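Protease Do-like 8, chloroplastic (Arabidopsis thaliana, PDB 4IC6) is probably a serine endopeptidase of the HtrA (Deg) family, working in the chloroplast at the thylakoid. Local coordinates at residues Ala235-Ser238 with Ser239-Leu242; Asp330-Ser333 with Val334-Val338. The protein carries 1 engineered substitution. All coordinates share one frame; numbering follows the deposited sequence.

Contact 1: Ala235-Ser238 with Ser239-Leu242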
loop_
_atom_site.group_PDB
_atom_site.type_symbol
_atom_site.label_atom_id
_atom_site.label_comp_id
_atom_site.label_asym_id
_atom_site.label_seq_id
_atom_site.Cartn_x
_atom_site.Cartn_y
_atom_site.Cartn_z
ATOM N N ALA A 235 25.552 -1.589 10.155
ATOM C CA ALA A 235 26.780 -0.838 9.828
ATOM C C ALA A 235 27.845 -1.773 9.265
ATOM O O ALA A 235 27.973 -2.927 9.694
ATOM C CB ALA A 235 27.329 -0.104 11.069
ATOM N N ILE A 236 28.610 -1.273 8.301
ATOM C CA ILE A 236 29.779 -1.988 7.818
ATOM C C ILE A 236 30.843 -2.002 8.913
ATOM O O ILE A 236 31.188 -0.959 9.466
ATOM C CB ILE A 236 30.320 -1.277 6.576
ATOM C CG1 ILE A 236 29.169 -1.038 5.595
ATOM C CG2 ILE A 236 31.427 -2.093 5.914
ATOM C CD1 ILE A 236 29.488 0.032 4.499
ATOM N N PRO A 237 31.380 -3.186 9.238
ATOM C CA PRO A 237 32.324 -3.240 10.362
ATOM C C PRO A 237 33.627 -2.481 10.062
ATOM O O PRO A 237 34.098 -2.497 8.935
ATOM C CB PRO A 237 32.595 -4.741 10.535
ATOM C CG PRO A 237 32.291 -5.343 9.224
ATOM C CD PRO A 237 31.198 -4.494 8.591
ATOM N N SER A 238 34.204 -1.853 11.082
ATOM C CA SER A 238 35.449 -1.119 10.918
ATOM C C SER A 238 36.566 -2.009 10.354
ATOM O O SER A 238 37.471 -1.519 9.681
ATOM C CB SER A 238 35.880 -0.494 12.243
ATOM O OG SER A 238 36.013 -1.483 13.246
ATOM N N SER A 239 36.504 -3.309 10.619
ATOM C CA SER A 239 37.514 -4.221 10.084
ATOM C C SER A 239 37.467 -4.197 8.566
ATOM O O SER A 239 38.497 -4.257 7.906
ATOM C CB SER A 239 37.309 -5.649 10.582
ATOM O OG SER A 239 36.062 -6.159 10.139
ATOM N N THR A 240 36.264 -4.104 8.014
ATOM C CA THR A 240 36.120 -3.977 6.571
ATOM C C THR A 240 36.595 -2.603 6.101
ATOM O O THR A 240 37.398 -2.501 5.168
ATOM C CB THR A 240 34.670 -4.232 6.134
ATOM O OG1 THR A 240 34.343 -5.592 6.423
ATOM C CG2 THR A 240 34.525 -4.022 4.649
ATOM N N VAL A 241 36.116 -1.554 6.763
ATOM C CA VAL A 241 36.516 -0.191 6.413
ATOM C C VAL A 241 38.040 -0.038 6.443
ATOM O O VAL A 241 38.635 0.587 5.569
ATOM C CB VAL A 241 35.874 0.837 7.376
ATOM C CG1 VAL A 241 36.273 2.263 7.000
ATOM C CG2 VAL A 241 34.356 0.673 7.385
ATOM N N LEU A 242 38.665 -0.629 7.452
ATOM C CA LEU A 242 40.115 -0.572 7.595
ATOM C C LEU A 242 40.821 -1.242 6.427
ATOM O O LEU A 242 41.941 -0.879 6.063
ATOM C CB LEU A 242 40.539 -1.247 8.894
ATOM C CG LEU A 242 40.515 -0.351 10.124
ATOM C CD1 LEU A 242 40.758 -1.181 11.374
ATOM C CD2 LEU A 242 41.586 0.726 9.963
#

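Contact 2: Asp330-Ser333 with Val334-Val338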
loop_
_atom_site.group_PDB
_atom_site.type_symbol
_atom_site.label_atom_id
_atom_site.label_comp_id
_atom_site.label_asym_id
_atom_site.label_seq_id
_atom_site.Cartn_x
_atom_site.Cartn_y
_atom_site.Cartn_z
ATOM N N ASP A 330 39.450 -13.206 -0.487
ATOM C CA ASP A 330 39.889 -11.827 -0.693
ATOM C C ASP A 330 41.379 -11.603 -0.396
ATOM O O ASP A 330 41.922 -10.541 -0.710
ATOM C CB ASP A 330 39.030 -10.861 0.118
ATOM N N GLU A 331 42.036 -12.597 0.202
ATOM C CA GLU A 331 43.457 -12.477 0.531
ATOM C C GLU A 331 44.356 -13.187 -0.481
ATOM O O GLU A 331 45.580 -13.023 -0.467
ATOM C CB GLU A 331 43.739 -12.963 1.959
ATOM C CG GLU A 331 43.442 -11.920 3.048
ATOM C CD GLU A 331 44.611 -10.971 3.299
ATOM O OE1 GLU A 331 45.668 -11.440 3.778
ATOM O OE2 GLU A 331 44.475 -9.757 3.022
ATOM N N TYR A 332 43.742 -13.970 -1.361
ATOM C CA TYR A 332 44.453 -14.562 -2.491
ATOM C C TYR A 332 44.592 -13.560 -3.641
ATOM O O TYR A 332 44.017 -12.466 -3.609
ATOM C CB TYR A 332 43.711 -15.796 -2.994
ATOM C CG TYR A 332 43.923 -17.037 -2.170
ATOM C CD1 TYR A 332 44.974 -17.897 -2.447
ATOM C CD2 TYR A 332 43.068 -17.358 -1.125
ATOM C CE1 TYR A 332 45.174 -19.043 -1.706
ATOM C CE2 TYR A 332 43.261 -18.512 -0.372
ATOM C CZ TYR A 332 44.316 -19.344 -0.667
ATOM O OH TYR A 332 44.520 -20.488 0.065
ATOM N N SER A 333 45.348 -13.942 -4.662
ATOM C CA SER A 333 45.508 -13.110 -5.851
ATOM C C SER A 333 44.906 -13.771 -7.088
ATOM O O SER A 333 44.796 -14.997 -7.165
ATOM C CB SER A 333 46.997 -12.835 -6.136
ATOM O OG SER A 333 47.669 -12.375 -4.982
ATOM N N VAL A 334 44.582 -12.948 -8.082
ATOM C CA VAL A 334 44.000 -13.434 -9.329
ATOM C C VAL A 334 44.733 -14.629 -9.961
ATOM O O VAL A 334 44.109 -15.541 -10.489
ATOM C CB VAL A 334 43.773 -12.267 -10.326
ATOM C CG1 VAL A 334 43.631 -12.775 -11.749
ATOM C CG2 VAL A 334 42.540 -11.460 -9.896
ATOM N N GLY A 335 46.051 -14.671 -9.895
ATOM C CA GLY A 335 46.707 -15.867 -10.408
ATOM C C GLY A 335 46.334 -17.205 -9.749
ATOM O O GLY A 335 46.274 -18.264 -10.394
ATOM N N ASP A 336 46.080 -17.147 -8.454
ATOM C CA ASP A 336 46.163 -18.322 -7.579
ATOM C C ASP A 336 45.283 -19.532 -7.916
ATOM O O ASP A 336 44.094 -19.391 -8.178
ATOM C CB ASP A 336 45.902 -17.884 -6.141
ATOM C CG ASP A 336 46.945 -16.924 -5.633
ATOM O OD1 ASP A 336 48.086 -16.927 -6.174
ATOM O OD2 ASP A 336 46.629 -16.177 -4.685
ATOM N N LYS A 337 45.887 -20.720 -7.908
ATOM C CA LYS A 337 45.138 -21.976 -7.956
ATOM C C LYS A 337 44.956 -22.521 -6.530
ATOM O O LYS A 337 45.934 -22.707 -5.803
ATOM C CB LYS A 337 45.850 -23.012 -8.822
ATOM N N VAL A 338 43.713 -22.779 -6.138
ATOM C CA VAL A 338 43.419 -23.295 -4.797
ATOM C C VAL A 338 42.732 -24.660 -4.842
ATOM O O VAL A 338 42.165 -25.049 -5.869
ATOM C CB VAL A 338 42.528 -22.328 -3.990
ATOM C CG1 VAL A 338 43.267 -21.029 -3.703
ATOM C CG2 VAL A 338 41.225 -22.058 -4.724
#

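Contact 1: Ala235-Ser238 with Ser239-Leu242
The pyrrolidine edge of Pro237 turns CG and CB to two hydroxyls from the first turn of the helix: Thr240 OG1 lies 3.5 Å from Pro237 CG, and Ser239 OG lies 3.8 Å from Pro237 CB. At the flat peptide group that follows, Val241 N approaches Pro237 O in the carbonyl plane, a distance of 3.1 Å with an N-H...O angle of 166°, while Leu242 N comes to Ser238 O at 2.7 Å. Pro237 is thus the N-cap, and these two bonds are the first i to i+4 links of the helix. Thr240 N, 2.8 Å from Pro237 O, adds a weak second bond to the same acceptor.

Beside this cap is a small apolar contact. In Ile236 a chi1 of -50° lays CG1 beside the backbone N and leaves CG2 anti to it, facing Thr240; Ile236 CG2 meets Thr240 CG2 at 3.9 Å, the two side chains crossing at about a right angle. Val241 CG2 stands 4.3 Å from Ile236 CG2, a looser touch. Two groups bond to a neighbouring loop: Ser238 OG to Gly145 O, and the backbone N of Ser239 to Ser147 OG.

The Ile236 side chain lies about 4 Å from that of Asp126, the predicted charge-relay aspartate, which puts this strand-to-helix junction beside the active site. Here strand 233-237, the last of the second barrel, turns straight into helix 238-251. Ala235 pairs with Ile193, and Ile236 and Ser238 pair with Ile218 and Ile216 on strand 215-219, on which Val241 of the helix also packs.

Contact 2: Asp330-Ser333 with Val334-Val338
Two hydrogen bonds join Ser333 and Asp336 in both directions. Ser333 N donates to Asp336 OD2 at 2.6 Å, almost straight at 174°, reaching the oxygen from above the carboxylate plane. In return Asp336 N donates to Ser333 O at 2.8 Å, closing a type I beta turn through Val334 and Gly335. With its CG anti to the carbonyl carbon (chi1 -63°), Asp336 folds its carboxylate back across the turn to the amide of Ser333. The turn lies in the PDZ domain, leading from the loop after helix 322-329 into strand 337-344, which pairs with strand 347-357.

The ring contacts involve Tyr332. At its edge stands the same carboxylate, with OD2 of Asp336 3.3 Å from Tyr332 CD1 and the two planes 76° apart. Over one face comes Val338 CG1, a CH-pi contact 3.7 Å from the ring centroid and offset toward the rim, nearest to Tyr332 CE1 at 3.4 Å. The valine and the tyrosine reach each other from opposite directions, one from the strand start and one from the loop. Tyr332 also packs on Leu355 and Val314, and its hydroxyl is bonded to Asp315.

With an alanine in place of Asp336, the Ser333 amide would probably lose this acceptor and the tyrosine edge its carboxylate neighbour.

One carboxylate oxygen therefore serves both an N-H and the edge of a ring, whose C-H rim is mildly positive. Such surroundings are likely to suit an ionised aspartate, and they tie the loop to the start of the strand.

Contact 1 comes first along the chain and belongs to the protease domain, where strand 233-237 of the second barrel gives way to helix 238-251; contact 2 follows some ninety residues later in the PDZ region, at the entry to strand 337-344. They share no sheet: their centres are about 22 Å apart, and their nearest atoms about 9 Å, without touching. A charged link does run between their surroundings. Glu331, within 330-333, makes a salt bridge with Lys243, the helix residue that follows Leu242 of contact 1. The helix begun in contact 1 is thus joined to the loop of contact 2 by this charged pair, consistent with a tie between the protease and PDZ parts.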